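Local coordinates for protein peroxinectin A (PDB 6ERC) that oxidises phenolic donors, iodide and thiocyanate with hydrogen peroxide, using a covalently modified haem, as a secreted peroxidase of the animal haem peroxidase family, at residues 36-41 / 138-143; 86-91 / 384-389; 192-197 / 213-218; 367-370 / 376-379. All coordinates share one frame; numbering follows the deposited sequence.

Contact 1 (36-41 / 138-143); sequences NKNGFP and KCYEQI
Lys-37 and Tyr-140 illustrate how the greasy stem of a lysine, more than its charge, can cover the face of an aromatic ring. The stem starts with CG anti to the backbone N (chi1 -175°), and Lys-37 CB already lies 4.0 Å from Tyr-140 CD1. Lys-37 CD comes down closer, 3.6 Å from CD2 of Tyr-140. CE follows over the same face, a CH-pi contact with 3.8 Å from Lys-37 CE to the centroid of the Tyr-140 ring. The side chain as a whole runs at about a right angle to the tyrosine.

The two partners come from different elements: Lys-37 belongs to a type I beta turn closed by Gly-39 N to Asn-36 O (3.0 Å), whereas Tyr-140 stands on strand 139-144 of the four-stranded antiparallel sheet. Bends at chi3 and chi4 then carry NZ higher above the ring, 5.3 Å from the Tyr-140 centroid, so any cation-pi attraction is weak at most. NZ instead turns back to OD1 of its neighbour Asn-38, at a modelled separation too short to be trusted. At the ring's far end Asn-38 ND2 merely skirts Tyr-140 OH, whose hydrogen bond goes to Asp-136.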
# COMPACT_ATOMS: atom_id res chain seq x y z
N ASN A 36 -12.07 -20.05 10.02
CA ASN A 36 -13.34 -19.99 10.74
C ASN A 36 -13.97 -18.59 10.64
O ASN A 36 -14.08 -17.84 11.61
CB ASN A 36 -13.12 -20.39 12.20
CG ASN A 36 -14.41 -20.76 12.91
OD1 ASN A 36 -14.91 -21.87 12.76
ND2 ASN A 36 -14.95 -19.83 13.68
N LYS A 37 -14.39 -18.28 9.41
CA LYS A 37 -14.85 -16.93 9.07
C LYS A 37 -15.85 -16.40 10.10
O LYS A 37 -15.65 -15.32 10.67
CB LYS A 37 -15.47 -16.93 7.67
CG LYS A 37 -15.88 -15.55 7.18
CD LYS A 37 -16.87 -15.62 6.03
CE LYS A 37 -18.27 -15.99 6.49
NZ LYS A 37 -18.86 -14.97 7.41
N ASN A 38 -16.94 -17.13 10.32
CA ASN A 38 -18.03 -16.62 11.14
C ASN A 38 -17.64 -16.47 12.61
O ASN A 38 -18.32 -15.75 13.35
CB ASN A 38 -19.24 -17.54 11.02
CG ASN A 38 -19.83 -17.53 9.63
OD1 ASN A 38 -19.84 -16.49 8.95
ND2 ASN A 38 -20.32 -18.68 9.18
N GLY A 39 -16.57 -17.13 13.06
CA GLY A 39 -16.10 -16.97 14.42
C GLY A 39 -14.68 -16.43 14.47
O GLY A 39 -14.28 -15.66 13.59
N PHE A 40 -13.91 -16.82 15.50
CA PHE A 40 -12.50 -16.49 15.54
C PHE A 40 -11.69 -17.62 14.91
O PHE A 40 -12.11 -18.78 14.93
CB PHE A 40 -12.03 -16.29 16.98
CG PHE A 40 -12.79 -15.25 17.75
CD1 PHE A 40 -13.55 -14.28 17.11
CD2 PHE A 40 -12.74 -15.23 19.14
CE1 PHE A 40 -14.24 -13.32 17.83
CE2 PHE A 40 -13.43 -14.27 19.86
CZ PHE A 40 -14.18 -13.32 19.21
N PRO A 41 -10.53 -17.34 14.32
CA PRO A 41 -9.67 -18.43 13.85
C PRO A 41 -9.08 -19.21 15.02
O PRO A 41 -8.76 -18.64 16.07
CB PRO A 41 -8.57 -17.71 13.05
CG PRO A 41 -9.10 -16.36 12.78
CD PRO A 41 -10.01 -16.02 13.92
N LYS A 138 -18.06 -24.94 4.59
CA LYS A 138 -18.10 -24.20 3.33
C LYS A 138 -16.75 -23.55 3.09
O LYS A 138 -15.89 -23.52 3.97
CB LYS A 138 -19.21 -23.15 3.35
CG LYS A 138 -20.60 -23.72 3.61
CD LYS A 138 -21.65 -22.63 3.71
CE LYS A 138 -23.01 -23.19 4.15
NZ LYS A 138 -24.05 -22.12 4.25
N CYS A 139 -16.56 -23.04 1.88
CA CYS A 139 -15.31 -22.42 1.48
C CYS A 139 -15.49 -20.93 1.26
O CYS A 139 -16.45 -20.50 0.60
CB CYS A 139 -14.75 -23.08 0.22
SG CYS A 139 -14.28 -24.81 0.46
N TYR A 140 -14.58 -20.15 1.83
CA TYR A 140 -14.63 -18.70 1.75
C TYR A 140 -13.34 -18.12 1.23
O TYR A 140 -12.26 -18.70 1.39
CB TYR A 140 -14.92 -18.05 3.12
CG TYR A 140 -16.23 -18.50 3.71
CD1 TYR A 140 -16.25 -19.49 4.66
CD2 TYR A 140 -17.44 -17.95 3.30
CE1 TYR A 140 -17.43 -19.93 5.21
CE2 TYR A 140 -18.63 -18.39 3.84
CZ TYR A 140 -18.62 -19.38 4.80
OH TYR A 140 -19.82 -19.80 5.34
N GLU A 141 -13.47 -16.95 0.62
CA GLU A 141 -12.33 -16.19 0.14
C GLU A 141 -12.53 -14.71 0.44
O GLU A 141 -13.66 -14.21 0.40
CB GLU A 141 -12.13 -16.41 -1.37
CG GLU A 141 -10.87 -15.78 -1.95
CD GLU A 141 -9.62 -16.09 -1.14
OE1 GLU A 141 -9.30 -15.31 -0.22
OE2 GLU A 141 -8.96 -17.11 -1.41
N GLN A 142 -11.43 -14.04 0.79
CA GLN A 142 -11.52 -12.62 1.09
C GLN A 142 -11.74 -11.80 -0.17
O GLN A 142 -11.35 -12.19 -1.28
CB GLN A 142 -10.26 -12.14 1.83
CG GLN A 142 -10.25 -12.43 3.33
CD GLN A 142 -10.00 -13.89 3.65
OE1 GLN A 142 -9.18 -14.55 3.01
NE2 GLN A 142 -10.70 -14.41 4.65
N ILE A 143 -12.38 -10.65 0.00
CA ILE A 143 -12.83 -9.80 -1.10
C ILE A 143 -11.92 -8.59 -1.21
O ILE A 143 -11.68 -7.88 -0.22
CB ILE A 143 -14.31 -9.37 -0.93
CG1 ILE A 143 -15.27 -10.55 -1.24
CG2 ILE A 143 -14.61 -8.15 -1.83
CD1 ILE A 143 -15.73 -10.63 -2.71

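Contact 2 (86-91 / 384-389); sequences SKPEPN and LQRNRD. With HEM (protoporphyrin IX containing Fe), chain F.
Arg-386 passes Ser-86 and Pro-88 at a distance, and the shared cofactor does most of the joining. Its NH1 approaches Ser-86 O and Pro-88 CG, each 4.3 Å away, so direct contact between the segments is loose. Arg-386 comes from helix 379-390, and bends at chi2 and chi3 fold its chain so that the guanidinium meets one haem propionate with two nitrogens. NH2 gives a nearly straight bond to O2A of the haem (2.8 Å, 170°), which lies at the edge of the guanidinium, close to its plane. NE makes a longer bond to O1A of the same carboxylate, 3.3 Å. The remaining nitrogen, NH1, is held by Thr-119 OG1 and Phe-117 O of strand 113-124, which should limit rotation of the group.

Ser-86 serves the other propionate: its OG donates to haem O2D over 2.9 Å, and its backbone N makes a weak bond to O1D. Pro-88 contributes only the margin of its ring. With an alanine in place of Arg-386, the propionate carrying O1A and O2A would probably lose two of its donors and be freer to turn. Two segments nearly 300 residues apart thus each contribute donors to a different propionate, with Arg-213 also bonded to that of Ser-86, an arrangement characteristic of a buried haem pocket in which arginine and hydroxyl donors anchor the carboxylates.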
# COMPACT_ATOMS: atom_id res chain seq x y z
N SER A 86 -8.45 -4.45 1.76
CA SER A 86 -9.12 -5.49 2.53
C SER A 86 -10.16 -4.82 3.42
O SER A 86 -9.98 -4.63 4.62
CB SER A 86 -8.10 -6.29 3.34
OG SER A 86 -7.19 -6.95 2.48
N LYS A 87 -11.28 -4.46 2.81
CA LYS A 87 -12.32 -3.71 3.51
C LYS A 87 -13.01 -4.61 4.53
O LYS A 87 -13.54 -5.66 4.15
CB LYS A 87 -13.33 -3.15 2.52
CG LYS A 87 -14.27 -2.10 3.12
CD LYS A 87 -15.15 -1.47 2.05
CE LYS A 87 -16.16 -0.49 2.65
NZ LYS A 87 -15.49 0.68 3.28
N PRO A 88 -13.03 -4.26 5.82
CA PRO A 88 -13.68 -5.13 6.81
C PRO A 88 -15.20 -5.05 6.78
O PRO A 88 -15.79 -4.04 6.38
CB PRO A 88 -13.14 -4.61 8.15
CG PRO A 88 -11.99 -3.74 7.81
CD PRO A 88 -12.28 -3.18 6.47
N GLU A 89 -15.82 -6.14 7.22
CA GLU A 89 -17.23 -6.16 7.58
C GLU A 89 -17.38 -5.91 9.07
O GLU A 89 -16.41 -5.97 9.82
CB GLU A 89 -17.85 -7.51 7.22
CG GLU A 89 -18.23 -7.68 5.77
CD GLU A 89 -18.77 -9.07 5.50
OE1 GLU A 89 -18.06 -10.05 5.81
OE2 GLU A 89 -19.91 -9.18 5.00
N PRO A 90 -18.61 -5.65 9.55
CA PRO A 90 -18.82 -5.59 11.00
C PRO A 90 -18.77 -6.97 11.64
O PRO A 90 -19.71 -7.40 12.30
CB PRO A 90 -20.21 -4.94 11.14
CG PRO A 90 -20.54 -4.40 9.78
CD PRO A 90 -19.81 -5.26 8.80
N ASN A 91 -17.65 -7.67 11.43
CA ASN A 91 -17.44 -9.03 11.92
C ASN A 91 -16.28 -8.94 12.91
O ASN A 91 -15.11 -9.08 12.53
CB ASN A 91 -17.13 -9.99 10.78
CG ASN A 91 -17.08 -11.43 11.22
OD1 ASN A 91 -17.70 -11.81 12.21
ND2 ASN A 91 -16.33 -12.25 10.49
N LEU A 384 -0.73 -9.10 12.09
CA LEU A 384 -0.82 -10.48 12.56
C LEU A 384 -2.26 -10.97 12.55
O LEU A 384 -2.55 -12.07 12.08
CB LEU A 384 -0.22 -10.60 13.97
CG LEU A 384 1.27 -10.91 14.07
CD1 LEU A 384 1.59 -12.29 13.52
CD2 LEU A 384 2.10 -9.85 13.36
N GLN A 385 -3.18 -10.15 13.07
CA GLN A 385 -4.60 -10.51 13.01
C GLN A 385 -5.04 -10.78 11.57
O GLN A 385 -5.68 -11.79 11.29
CB GLN A 385 -5.44 -9.39 13.62
CG GLN A 385 -5.28 -9.25 15.10
CD GLN A 385 -6.04 -10.31 15.88
OE1 GLN A 385 -5.44 -11.13 16.57
NE2 GLN A 385 -7.36 -10.29 15.76
N ARG A 386 -4.69 -9.87 10.65
CA ARG A 386 -5.15 -9.99 9.27
C ARG A 386 -4.63 -11.27 8.64
O ARG A 386 -5.37 -11.95 7.92
CB ARG A 386 -4.70 -8.76 8.47
CG ARG A 386 -5.40 -8.59 7.13
CD ARG A 386 -6.86 -8.18 7.29
NE ARG A 386 -7.01 -6.96 8.08
CZ ARG A 386 -8.18 -6.45 8.45
NH1 ARG A 386 -9.31 -7.05 8.10
NH2 ARG A 386 -8.23 -5.35 9.18
N ASN A 387 -3.36 -11.61 8.88
CA ASN A 387 -2.83 -12.88 8.38
C ASN A 387 -3.59 -14.06 8.97
O ASN A 387 -3.93 -15.01 8.25
CB ASN A 387 -1.34 -12.98 8.70
CG ASN A 387 -0.50 -12.02 7.88
OD1 ASN A 387 -0.05 -12.36 6.78
ND2 ASN A 387 -0.27 -10.83 8.41
N ARG A 388 -3.86 -14.02 10.28
CA ARG A 388 -4.62 -15.09 10.91
C ARG A 388 -6.09 -15.03 10.53
O ARG A 388 -6.76 -16.07 10.49
CB ARG A 388 -4.45 -15.01 12.43
CG ARG A 388 -3.01 -15.23 12.88
CD ARG A 388 -2.81 -14.85 14.34
NE ARG A 388 -1.44 -15.09 14.76
CZ ARG A 388 -1.01 -14.98 16.02
NH1 ARG A 388 -1.85 -14.63 16.98
NH2 ARG A 388 0.26 -15.22 16.31
N ASP A 389 -6.60 -13.84 10.24
CA ASP A 389 -7.95 -13.70 9.71
C ASP A 389 -8.07 -14.36 8.34
O ASP A 389 -9.03 -15.09 8.06
CB ASP A 389 -8.32 -12.22 9.64
CG ASP A 389 -9.70 -11.98 9.03
OD1 ASP A 389 -10.39 -12.95 8.69
OD2 ASP A 389 -10.08 -10.80 8.90
CHA HEM F . -2.44 -1.90 5.09
CHB HEM F . -1.22 2.04 7.61
CHC HEM F . 2.86 2.43 5.00
CHD HEM F . 1.74 -1.66 2.65
C1A HEM F . -2.43 -0.90 6.04
C2A HEM F . -3.37 -0.75 7.12
C3A HEM F . -3.04 0.33 7.82
C4A HEM F . -1.87 0.91 7.20
CMA HEM F . -3.77 0.89 9.07
CAA HEM F . -4.54 -1.72 7.39
CBA HEM F . -4.23 -2.44 8.69
CGA HEM F . -4.97 -3.75 8.75
O1A HEM F . -4.70 -4.63 7.90
O2A HEM F . -5.82 -3.91 9.65
C1B HEM F . -0.03 2.49 7.10
C2B HEM F . 0.66 3.68 7.54
C3B HEM F . 1.79 3.80 6.81
C4B HEM F . 1.85 2.68 5.90
CMB HEM F . 0.10 4.61 8.64
CAB HEM F . 2.89 4.88 6.87
CBB HEM F . 2.89 5.88 7.76
C1C HEM F . 2.93 1.35 4.14
C2C HEM F . 3.99 1.07 3.19
C3C HEM F . 3.68 -0.07 2.54
C4C HEM F . 2.41 -0.52 3.06
CMC HEM F . 5.23 1.98 3.06
CAC HEM F . 4.40 -0.88 1.43
CBC HEM F . 5.56 -0.57 0.85
C1D HEM F . 0.50 -2.05 3.08
C2D HEM F . -0.27 -3.15 2.54
C3D HEM F . -1.42 -3.22 3.22
C4D HEM F . -1.43 -2.15 4.20
CMD HEM F . 0.19 -4.08 1.40
CAD HEM F . -2.59 -4.20 3.02
CBD HEM F . -3.37 -3.66 1.83
CGD HEM F . -4.85 -3.93 1.98
O1D HEM F . -5.54 -3.12 2.64
O2D HEM F . -5.35 -4.95 1.44
NA HEM F . -1.53 0.13 6.11
NB HEM F . 0.72 1.90 6.11
NC HEM F . 1.98 0.36 4.02
ND HEM F . -0.24 -1.47 4.09
FE HEM F . 0.21 0.23 5.04

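Contact 3 (192-197 / 213-218); sequences VPMDND and RGNENP. With HEM (protoporphyrin IX containing Fe), chain F.
Met-194 lies across Asn-215 at about a right angle, while Asp-195 and Arg-213 run side by side, pointing the same way: two pairings behind the loop that supplies the glutamate ester to the haem, a covalent link known from animal haem peroxidases. In the first, bends at chi2 and chi3 swing the methionine CE toward the amide, 3.2 Å from Asn-215 ND2. That amide is steadied from elsewhere, since its OD1 accepts from Tyr-207 N. In the second pair the carboxylate and guanidinium planes are 64° apart and no ion pair forms. Asp-195 OD2 rests against Arg-213 CB (3.9 Å), whereas OD1 is bound in a salt bridge with Arg-212.

Arg-213 carries its guanidinium past the aspartate to the haem. CG takes the crowded position between backbone N and carbonyl carbon (chi1 53°), and from there the chain runs extended, bringing the guanidinium edge-on to a propionate. NH1 donates to haem O1D over 3.2 Å, and NH2 reaches the same oxygen only weakly. This arginine also packs against His-81, the predicted proton acceptor, and is itself the predicted transition-state stabiliser.

Three residues on, Glu-216 bends at chi2 and is bonded covalently through OE2 to haem CMB, at 1.5 Å. Asn-217, the N-cap of helix 218-241, holds the other carboxylate oxygen: its ND2 donates to Glu-216 OE1 over 2.7 Å. Glu-216 OE1 lies in the amide plane of Asn-217, but ND2 comes to it on the anti side, 31° out of the carboxylate plane.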
# COMPACT_ATOMS: atom_id res chain seq x y z
N VAL A 192 -17.66 11.84 -2.44
CA VAL A 192 -16.32 11.28 -2.29
C VAL A 192 -16.07 10.96 -0.82
O VAL A 192 -15.49 11.79 -0.10
CB VAL A 192 -15.25 12.25 -2.83
CG1 VAL A 192 -13.87 11.60 -2.76
CG2 VAL A 192 -15.58 12.67 -4.26
N PRO A 193 -16.47 9.78 -0.34
CA PRO A 193 -16.25 9.45 1.08
C PRO A 193 -14.77 9.24 1.37
O PRO A 193 -14.12 8.41 0.74
CB PRO A 193 -17.05 8.16 1.26
CG PRO A 193 -17.08 7.54 -0.09
CD PRO A 193 -17.12 8.68 -1.07
N MET A 194 -14.25 10.00 2.33
CA MET A 194 -12.85 9.92 2.72
C MET A 194 -12.74 9.33 4.12
O MET A 194 -13.58 9.59 4.99
CB MET A 194 -12.20 11.30 2.68
CG MET A 194 -12.19 11.95 1.30
SD MET A 194 -11.40 10.92 0.04
CE MET A 194 -9.72 10.83 0.66
N ASP A 195 -11.69 8.55 4.34
CA ASP A 195 -11.47 7.92 5.63
C ASP A 195 -10.97 8.94 6.65
O ASP A 195 -10.27 9.90 6.32
CB ASP A 195 -10.46 6.78 5.51
CG ASP A 195 -11.09 5.49 5.00
OD1 ASP A 195 -12.32 5.47 4.79
OD2 ASP A 195 -10.35 4.50 4.82
N ASN A 196 -11.36 8.71 7.91
CA ASN A 196 -10.91 9.52 9.04
C ASN A 196 -10.62 8.61 10.22
O ASN A 196 -11.14 8.78 11.32
CB ASN A 196 -11.96 10.58 9.40
CG ASN A 196 -11.36 11.87 9.94
OD1 ASN A 196 -11.92 12.95 9.76
ND2 ASN A 196 -10.20 11.76 10.60
N ASP A 197 -9.76 7.61 9.99
CA ASP A 197 -9.53 6.56 10.98
C ASP A 197 -9.10 7.15 12.32
O ASP A 197 -9.72 6.90 13.36
CB ASP A 197 -8.49 5.57 10.45
CG ASP A 197 -8.93 4.89 9.17
OD1 ASP A 197 -10.13 4.57 9.05
OD2 ASP A 197 -8.08 4.68 8.28
N ARG A 213 -8.39 6.23 1.84
CA ARG A 213 -7.32 6.44 2.82
C ARG A 213 -6.18 7.28 2.25
O ARG A 213 -5.00 7.04 2.53
CB ARG A 213 -6.81 5.09 3.32
CG ARG A 213 -6.40 4.12 2.22
CD ARG A 213 -6.11 2.72 2.74
NE ARG A 213 -6.07 1.76 1.64
CZ ARG A 213 -5.66 0.50 1.74
NH1 ARG A 213 -5.24 0.02 2.91
NH2 ARG A 213 -5.67 -0.28 0.67
N GLY A 214 -6.51 8.30 1.45
CA GLY A 214 -5.49 9.17 0.91
C GLY A 214 -4.93 10.13 1.94
O GLY A 214 -3.78 10.57 1.83
N ASN A 215 -5.72 10.47 2.96
CA ASN A 215 -5.27 11.37 4.01
C ASN A 215 -4.42 10.67 5.07
O ASN A 215 -4.01 11.33 6.03
CB ASN A 215 -6.47 12.02 4.70
CG ASN A 215 -7.27 12.91 3.77
OD1 ASN A 215 -7.03 14.11 3.68
ND2 ASN A 215 -8.22 12.31 3.06
N GLU A 216 -4.14 9.37 4.91
CA GLU A 216 -3.44 8.61 5.95
C GLU A 216 -2.22 9.38 6.45
O GLU A 216 -2.02 9.52 7.66
CB GLU A 216 -3.04 7.23 5.42
CG GLU A 216 -2.74 6.19 6.51
CD GLU A 216 -1.29 6.20 6.98
OE1 GLU A 216 -0.52 7.09 6.57
OE2 GLU A 216 -0.92 5.30 7.78
N ASN A 217 -1.39 9.88 5.54
CA ASN A 217 -0.25 10.69 5.94
C ASN A 217 0.00 11.75 4.88
O ASN A 217 -0.41 11.59 3.72
CB ASN A 217 1.01 9.84 6.16
CG ASN A 217 1.53 9.23 4.89
OD1 ASN A 217 2.31 9.86 4.16
ND2 ASN A 217 1.13 8.00 4.60
N PRO A 218 0.68 12.84 5.24
CA PRO A 218 0.88 13.93 4.26
C PRO A 218 1.75 13.52 3.08
O PRO A 218 1.42 13.86 1.94
CB PRO A 218 1.54 15.04 5.09
CG PRO A 218 1.32 14.65 6.53
CD PRO A 218 1.28 13.16 6.54
CHA HEM F . -2.44 -1.90 5.09
CHB HEM F . -1.22 2.04 7.61
CHC HEM F . 2.86 2.43 5.00
CHD HEM F . 1.74 -1.66 2.65
C1A HEM F . -2.43 -0.90 6.04
C2A HEM F . -3.37 -0.75 7.12
C3A HEM F . -3.04 0.33 7.82
C4A HEM F . -1.87 0.91 7.20
CMA HEM F . -3.77 0.89 9.07
CAA HEM F . -4.54 -1.72 7.39
CBA HEM F . -4.23 -2.44 8.69
CGA HEM F . -4.97 -3.75 8.75
O1A HEM F . -4.70 -4.63 7.90
O2A HEM F . -5.82 -3.91 9.65
C1B HEM F . -0.03 2.49 7.10
C2B HEM F . 0.66 3.68 7.54
C3B HEM F . 1.79 3.80 6.81
C4B HEM F . 1.85 2.68 5.90
CMB HEM F . 0.10 4.61 8.64
CAB HEM F . 2.89 4.88 6.87
CBB HEM F . 2.89 5.88 7.76
C1C HEM F . 2.93 1.35 4.14
C2C HEM F . 3.99 1.07 3.19
C3C HEM F . 3.68 -0.07 2.54
C4C HEM F . 2.41 -0.52 3.06
CMC HEM F . 5.23 1.98 3.06
CAC HEM F . 4.40 -0.88 1.43
CBC HEM F . 5.56 -0.57 0.85
C1D HEM F . 0.50 -2.05 3.08
C2D HEM F . -0.27 -3.15 2.54
C3D HEM F . -1.42 -3.22 3.22
C4D HEM F . -1.43 -2.15 4.20
CMD HEM F . 0.19 -4.08 1.40
CAD HEM F . -2.59 -4.20 3.02
CBD HEM F . -3.37 -3.66 1.83
CGD HEM F . -4.85 -3.93 1.98
O1D HEM F . -5.54 -3.12 2.64
O2D HEM F . -5.35 -4.95 1.44
NA HEM F . -1.53 0.13 6.11
NB HEM F . 0.72 1.90 6.11
NC HEM F . 1.98 0.36 4.02
ND HEM F . -0.24 -1.47 4.09
FE HEM F . 0.21 0.23 5.04

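Contact 4 (367-370 / 376-379); sequences FLFG and GLDL. With HEM (protoporphyrin IX containing Fe), chain F.
Gly-376 and Leu-377 lie against Phe-367 and Phe-369 where the chain doubles back on itself, a compact example of a single antiparallel bridge. Phe-367 and Leu-377 form its hydrogen-bonded pair: Leu-377 N donates to Phe-367 O over 2.9 Å at 158°, while the return bond, Phe-367 N to Leu-377 O, is weak at 3.3 Å. Beside the bridge the Phe-369 ring covers the glycine. Gly-376 CA sits almost on the ring normal, 3.7 Å from the Phe-369 centroid, in a CH-pi contact, and Gly-376 N lies over the same face nearer the rim. Gly-376 CA is only 3.2 Å from Phe-367 O, and its backbone angles by themselves call for glycine.

Leu-377 has CG between its backbone N and carbonyl carbon (chi1 60°), which directs the branched end at Phe-367. Its CD2 meets Phe-367 CD2 at 3.6 Å, the two side chains crossing obliquely, and lies 4.3 Å from Phe-369 CE1. An alanine in place of Leu-377 would strip away CG and both methyls, and would probably leave the Phe-367 ring without its packing partner at CD2 and the nearby rim of Phe-369 less covered.

In the next shell, Tyr-331 meets the Phe-367 ring edge-to-face. Asp-378 is the N-cap of helix 379-390, and its OD2 also joins Arg-49 in a salt bridge. Leu-379, the first residue of that helix, touches the haem, with CD1 3.7 Å from haem C3A, and packs on Leu-364. The bridged loop is the connection between helices 362-365 and 379-390.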
# COMPACT_ATOMS: atom_id res chain seq x y z
N PHE A 367 0.57 3.37 18.98
CA PHE A 367 -0.16 4.62 18.83
C PHE A 367 -1.33 4.65 19.81
O PHE A 367 -2.12 3.70 19.88
CB PHE A 367 -0.67 4.78 17.40
CG PHE A 367 -1.54 5.99 17.21
CD1 PHE A 367 -0.97 7.24 17.05
CD2 PHE A 367 -2.92 5.88 17.21
CE1 PHE A 367 -1.76 8.36 16.89
CE2 PHE A 367 -3.72 7.00 17.05
CZ PHE A 367 -3.14 8.24 16.89
N LEU A 368 -1.45 5.75 20.55
CA LEU A 368 -2.48 5.89 21.58
C LEU A 368 -3.43 7.02 21.22
O LEU A 368 -3.02 8.03 20.64
CB LEU A 368 -1.86 6.16 22.95
CG LEU A 368 -1.00 5.05 23.56
CD1 LEU A 368 -0.45 5.50 24.90
CD2 LEU A 368 -1.80 3.77 23.70
N PHE A 369 -4.70 6.83 21.57
CA PHE A 369 -5.66 7.93 21.46
C PHE A 369 -5.44 8.95 22.56
O PHE A 369 -5.58 10.16 22.34
CB PHE A 369 -7.10 7.39 21.53
CG PHE A 369 -7.45 6.42 20.42
CD1 PHE A 369 -6.78 6.45 19.20
CD2 PHE A 369 -8.47 5.50 20.59
CE1 PHE A 369 -7.11 5.56 18.19
CE2 PHE A 369 -8.80 4.61 19.59
CZ PHE A 369 -8.12 4.65 18.38
N GLY A 370 -5.07 8.49 23.76
CA GLY A 370 -4.82 9.38 24.87
C GLY A 370 -3.93 8.76 25.93
O GLY A 370 -2.72 8.64 25.74
N GLY A 376 -6.43 3.09 21.29
CA GLY A 376 -5.22 3.09 20.50
C GLY A 376 -5.23 1.97 19.48
O GLY A 376 -6.17 1.19 19.38
N LEU A 377 -4.14 1.91 18.72
CA LEU A 377 -4.01 0.90 17.68
C LEU A 377 -2.56 0.45 17.56
O LEU A 377 -1.63 1.20 17.87
CB LEU A 377 -4.52 1.43 16.33
CG LEU A 377 -3.80 2.65 15.76
CD1 LEU A 377 -2.70 2.25 14.77
CD2 LEU A 377 -4.81 3.59 15.11
N ASP A 378 -2.38 -0.79 17.12
CA ASP A 378 -1.07 -1.40 16.93
C ASP A 378 -1.05 -1.99 15.53
O ASP A 378 -1.74 -2.97 15.26
CB ASP A 378 -0.80 -2.47 17.99
CG ASP A 378 0.56 -3.14 17.83
OD1 ASP A 378 1.24 -2.90 16.81
OD2 ASP A 378 0.94 -3.91 18.73
N LEU A 379 -0.26 -1.38 14.64
CA LEU A 379 -0.25 -1.83 13.26
C LEU A 379 0.40 -3.20 13.11
O LEU A 379 -0.02 -4.00 12.27
CB LEU A 379 0.46 -0.79 12.39
CG LEU A 379 0.43 -1.02 10.87
CD1 LEU A 379 -0.99 -1.29 10.37
CD2 LEU A 379 1.00 0.19 10.17
CHA HEM F . -2.44 -1.90 5.09
CHB HEM F . -1.22 2.04 7.61
CHC HEM F . 2.86 2.43 5.00
CHD HEM F . 1.74 -1.66 2.65
C1A HEM F . -2.43 -0.90 6.04
C2A HEM F . -3.37 -0.75 7.12
C3A HEM F . -3.04 0.33 7.82
C4A HEM F . -1.87 0.91 7.20
CMA HEM F . -3.77 0.89 9.07
CAA HEM F . -4.54 -1.72 7.39
CBA HEM F . -4.23 -2.44 8.69
CGA HEM F . -4.97 -3.75 8.75
O1A HEM F . -4.70 -4.63 7.90
O2A HEM F . -5.82 -3.91 9.65
C1B HEM F . -0.03 2.49 7.10
C2B HEM F . 0.66 3.68 7.54
C3B HEM F . 1.79 3.80 6.81
C4B HEM F . 1.85 2.68 5.90
CMB HEM F . 0.10 4.61 8.64
CAB HEM F . 2.89 4.88 6.87
CBB HEM F . 2.89 5.88 7.76
C1C HEM F . 2.93 1.35 4.14
C2C HEM F . 3.99 1.07 3.19
C3C HEM F . 3.68 -0.07 2.54
C4C HEM F . 2.41 -0.52 3.06
CMC HEM F . 5.23 1.98 3.06
CAC HEM F . 4.40 -0.88 1.43
CBC HEM F . 5.56 -0.57 0.85
C1D HEM F . 0.50 -2.05 3.08
C2D HEM F . -0.27 -3.15 2.54
C3D HEM F . -1.42 -3.22 3.22
C4D HEM F . -1.43 -2.15 4.20
CMD HEM F . 0.19 -4.08 1.40
CAD HEM F . -2.59 -4.20 3.02
CBD HEM F . -3.37 -3.66 1.83
CGD HEM F . -4.85 -3.93 1.98
O1D HEM F . -5.54 -3.12 2.64
O2D HEM F . -5.35 -4.95 1.44
NA HEM F . -1.53 0.13 6.11
NB HEM F . 0.72 1.90 6.11
NC HEM F . 1.98 0.36 4.02
ND HEM F . -0.24 -1.47 4.09
FE HEM F . 0.21 0.23 5.04

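In the fold
Along the chain contacts 1 and 2 interlock, because segment 86-91 falls between the two halves of contact 1 and 384-389 follows both. They also touch, centres 10 Å apart, with Lys-37 O probably hydrogen-bonded to Asn-91 ND2. Contacts 3 and 4 come in series between the two segments of contact 2. Their centres are about 17 Å from each other and 18 to 19 Å from contact 2's, and all three reach the haem, whereas contact 1 lies farther out, where a turn packs on strand 139-144 of the four-stranded sheet. Helix 379-390 links contact 4, at its start, to contact 2, near its end. Contacts 2 to 4 thus bring distant parts of the chain to one cofactor.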